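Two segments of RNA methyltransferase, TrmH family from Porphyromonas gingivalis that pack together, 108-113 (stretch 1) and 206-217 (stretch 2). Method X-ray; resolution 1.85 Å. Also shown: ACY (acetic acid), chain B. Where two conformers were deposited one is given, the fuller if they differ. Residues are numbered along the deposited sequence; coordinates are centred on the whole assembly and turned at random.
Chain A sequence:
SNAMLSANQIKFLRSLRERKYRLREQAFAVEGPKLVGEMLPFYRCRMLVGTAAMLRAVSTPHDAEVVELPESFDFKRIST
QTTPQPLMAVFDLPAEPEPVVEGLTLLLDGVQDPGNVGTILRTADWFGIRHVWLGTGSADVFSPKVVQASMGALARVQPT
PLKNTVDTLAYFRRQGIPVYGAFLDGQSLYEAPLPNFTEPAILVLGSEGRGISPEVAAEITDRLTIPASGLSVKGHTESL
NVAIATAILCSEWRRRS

Stretch 1, residues 108-113: LDGVQD
Stretch 2, residues 206-217: GSEGRGISPEVA

A buried carboxylate can join two distant pieces of chain when one piece presents the start of a helix, and this RNA methyltransferase of the TrmH family offers a compact example. Leu-108 and Asp-109 continue an extended strand that begins earlier in the chain (phi/psi -99/109 and -96/98). Asp-109 lies beside Gly-206, CA to CA 4.7 Å, with the chains running in the same direction, and Val-111 CA lies 4.9 Å from Ser-207 CA.

The principal polar link is charged. Asp-109, chi1 t and chi2 27°, sends OD2 to the backbone of Ser-213, whose N donates to it at 3.0 Å, nearly straight at 173°. Ser-213, chi1 p, is the N-cap of the helix beginning at Pro-214; its OG accepts a weak bond from Val-216 N at 3.4 Å, and Ala-217 N donates to Ser-213 O at 2.8 Å. Asp-109 thus sets its negative charge where a helix start exposes amides.

Backbone and water contacts extend the join. Gly-206 CA approaches Asp-109 O at 3.4 Å in a CA-H...O contact; a CB on Gly-206 would clash with Gly-211 C. A water accepts from Ser-207 N at 2.7 Å and lies within hydrogen-bonding distance of Asp-109 O at 3.0 Å, bridging the stretches. The loop folds tightly: Ser-207 O receives Gly-211 N at 2.5 Å, and Ser-207 OG, chi1 p, receives Arg-210 N at 3.0 Å. Gly-110 and Gly-211 have positive phi, 69° and 73°, which favours glycine.

Van der Waals contacts add to these bonds: the Val-216 methyl CG2 rests 3.7 Å from Asp-109 OD2, and Val-111 CG2, chi1 t, lies 4.0 Å from Gly-206 C. On the exposed side, Gln-112 CG meets the guanidinium edge through Arg-210 NH1 at 3.4 Å. Together the stretches bury 335 Å², with Asp-109 the most covered residue.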

# COMPACT_ATOMS: atom_id res chain seq x y z
N LEU A 108 -4.63 1.72 8.40
CA LEU A 108 -3.73 0.78 9.05
C LEU A 108 -3.03 1.53 10.17
O LEU A 108 -2.19 2.40 9.91
CB LEU A 108 -2.69 0.25 8.06
CG LEU A 108 -3.27 -0.37 6.78
CD1 LEU A 108 -2.14 -1.13 6.10
CD2 LEU A 108 -4.48 -1.29 7.09
N ASP A 109 -3.38 1.21 11.41
CA ASP A 109 -2.80 1.90 12.60
C ASP A 109 -1.63 1.08 13.15
O ASP A 109 -1.86 0.12 13.88
CB ASP A 109 -3.87 2.01 13.71
CG ASP A 109 -3.35 2.67 14.99
OD1 ASP A 109 -2.39 3.47 14.92
OD2 ASP A 109 -3.92 2.42 16.09
N GLY A 110 -0.40 1.44 12.80
CA GLY A 110 0.79 0.76 13.34
C GLY A 110 0.96 -0.67 12.83
O GLY A 110 1.44 -1.54 13.55
N VAL A 111 0.60 -0.89 11.56
CA VAL A 111 0.78 -2.19 10.92
C VAL A 111 2.18 -2.14 10.31
O VAL A 111 2.39 -1.66 9.18
CB VAL A 111 -0.31 -2.47 9.87
CG1 VAL A 111 -0.04 -3.81 9.15
CG2 VAL A 111 -1.67 -2.53 10.54
N GLN A 112 3.15 -2.60 11.09
CA GLN A 112 4.56 -2.39 10.79
C GLN A 112 5.10 -3.39 9.78
O GLN A 112 6.04 -3.09 9.06
CB GLN A 112 5.42 -2.43 12.05
CG GLN A 112 4.76 -1.72 13.21
CD GLN A 112 5.73 -1.14 14.19
OE1 GLN A 112 6.79 -1.72 14.48
NE2 GLN A 112 5.39 0.04 14.73
N ASP A 113 4.51 -4.57 9.72
CA ASP A 113 5.10 -5.62 8.91
C ASP A 113 4.87 -5.38 7.41
O ASP A 113 3.73 -5.27 6.97
CB ASP A 113 4.54 -6.98 9.31
CG ASP A 113 5.18 -8.12 8.52
OD1 ASP A 113 6.35 -8.42 8.77
OD2 ASP A 113 4.52 -8.67 7.63
N GLY A 206 -5.50 -2.50 13.37
CA GLY A 206 -4.22 -2.38 14.09
C GLY A 206 -3.36 -3.63 13.96
O GLY A 206 -3.81 -4.64 13.45
N SER A 207 -2.13 -3.61 14.48
CA SER A 207 -1.35 -4.85 14.46
C SER A 207 -1.94 -5.87 15.42
O SER A 207 -2.46 -5.49 16.46
CB SER A 207 0.08 -4.61 14.86
OG SER A 207 0.14 -4.32 16.24
N GLU A 208 -1.85 -7.15 15.06
CA GLU A 208 -2.20 -8.26 15.96
C GLU A 208 -1.39 -8.23 17.26
O GLU A 208 -1.89 -8.63 18.31
CB GLU A 208 -2.06 -9.59 15.22
CG GLU A 208 -1.75 -10.79 16.08
CD GLU A 208 -1.45 -12.03 15.27
OE1 GLU A 208 -0.88 -11.93 14.15
OE2 GLU A 208 -1.78 -13.12 15.77
N GLY A 209 -0.15 -7.73 17.19
CA GLY A 209 0.70 -7.56 18.37
C GLY A 209 0.20 -6.59 19.44
O GLY A 209 0.26 -6.90 20.62
N ARG A 210 -0.29 -5.41 19.04
CA ARG A 210 -0.78 -4.42 20.00
C ARG A 210 -2.23 -3.99 19.79
O ARG A 210 -2.87 -3.43 20.68
CB ARG A 210 0.15 -3.19 20.05
CG ARG A 210 0.98 -2.94 18.79
CD ARG A 210 2.32 -3.70 18.80
NE ARG A 210 2.65 -4.22 17.47
CZ ARG A 210 3.23 -3.51 16.50
NH1 ARG A 210 3.47 -4.08 15.33
NH2 ARG A 210 3.58 -2.25 16.69
N GLY A 211 -2.75 -4.24 18.60
CA GLY A 211 -4.11 -3.82 18.26
C GLY A 211 -4.17 -2.32 18.07
O GLY A 211 -3.14 -1.64 18.03
N ILE A 212 -5.39 -1.80 17.97
CA ILE A 212 -5.61 -0.37 17.77
C ILE A 212 -5.18 0.37 19.03
O ILE A 212 -5.53 -0.05 20.14
CB ILE A 212 -7.08 -0.14 17.42
CG1 ILE A 212 -7.38 -0.89 16.10
CG2 ILE A 212 -7.39 1.37 17.38
CD1 ILE A 212 -8.83 -0.80 15.54
N SER A 213 -4.41 1.45 18.88
CA SER A 213 -3.94 2.18 20.05
C SER A 213 -5.11 2.83 20.78
O SER A 213 -6.13 3.15 20.15
CB SER A 213 -2.94 3.25 19.64
OG SER A 213 -3.60 4.24 18.88
N PRO A 214 -4.98 3.05 22.10
CA PRO A 214 -6.07 3.66 22.86
C PRO A 214 -6.55 5.01 22.28
O PRO A 214 -7.77 5.24 22.23
CB PRO A 214 -5.45 3.84 24.26
CG PRO A 214 -4.48 2.74 24.35
CD PRO A 214 -3.85 2.70 22.99
N GLU A 215 -5.63 5.86 21.81
CA GLU A 215 -6.02 7.20 21.33
C GLU A 215 -6.81 7.11 20.03
O GLU A 215 -7.73 7.90 19.80
CB GLU A 215 -4.82 8.16 21.15
CG GLU A 215 -5.24 9.67 21.14
CD GLU A 215 -4.13 10.65 20.76
OE1 GLU A 215 -4.35 11.88 20.89
OE2 GLU A 215 -3.06 10.22 20.30
N VAL A 216 -6.45 6.15 19.19
CA VAL A 216 -7.20 5.89 17.96
C VAL A 216 -8.55 5.21 18.27
O VAL A 216 -9.58 5.56 17.67
CB VAL A 216 -6.35 5.04 16.96
CG1 VAL A 216 -7.17 4.62 15.70
CG2 VAL A 216 -5.14 5.86 16.49
N ALA A 217 -8.54 4.26 19.20
CA ALA A 217 -9.76 3.56 19.60
C ALA A 217 -10.81 4.56 20.11
O ALA A 217 -12.01 4.37 19.88
CB ALA A 217 -9.46 2.48 20.65
C ACY B . 1.70 -6.04 12.14
O ACY B . 1.99 -5.85 10.98
OXT ACY B . 0.98 -7.00 12.59
CH3 ACY B . 2.29 -5.01 13.04
O HOH W 1 -0.78 -1.79 15.93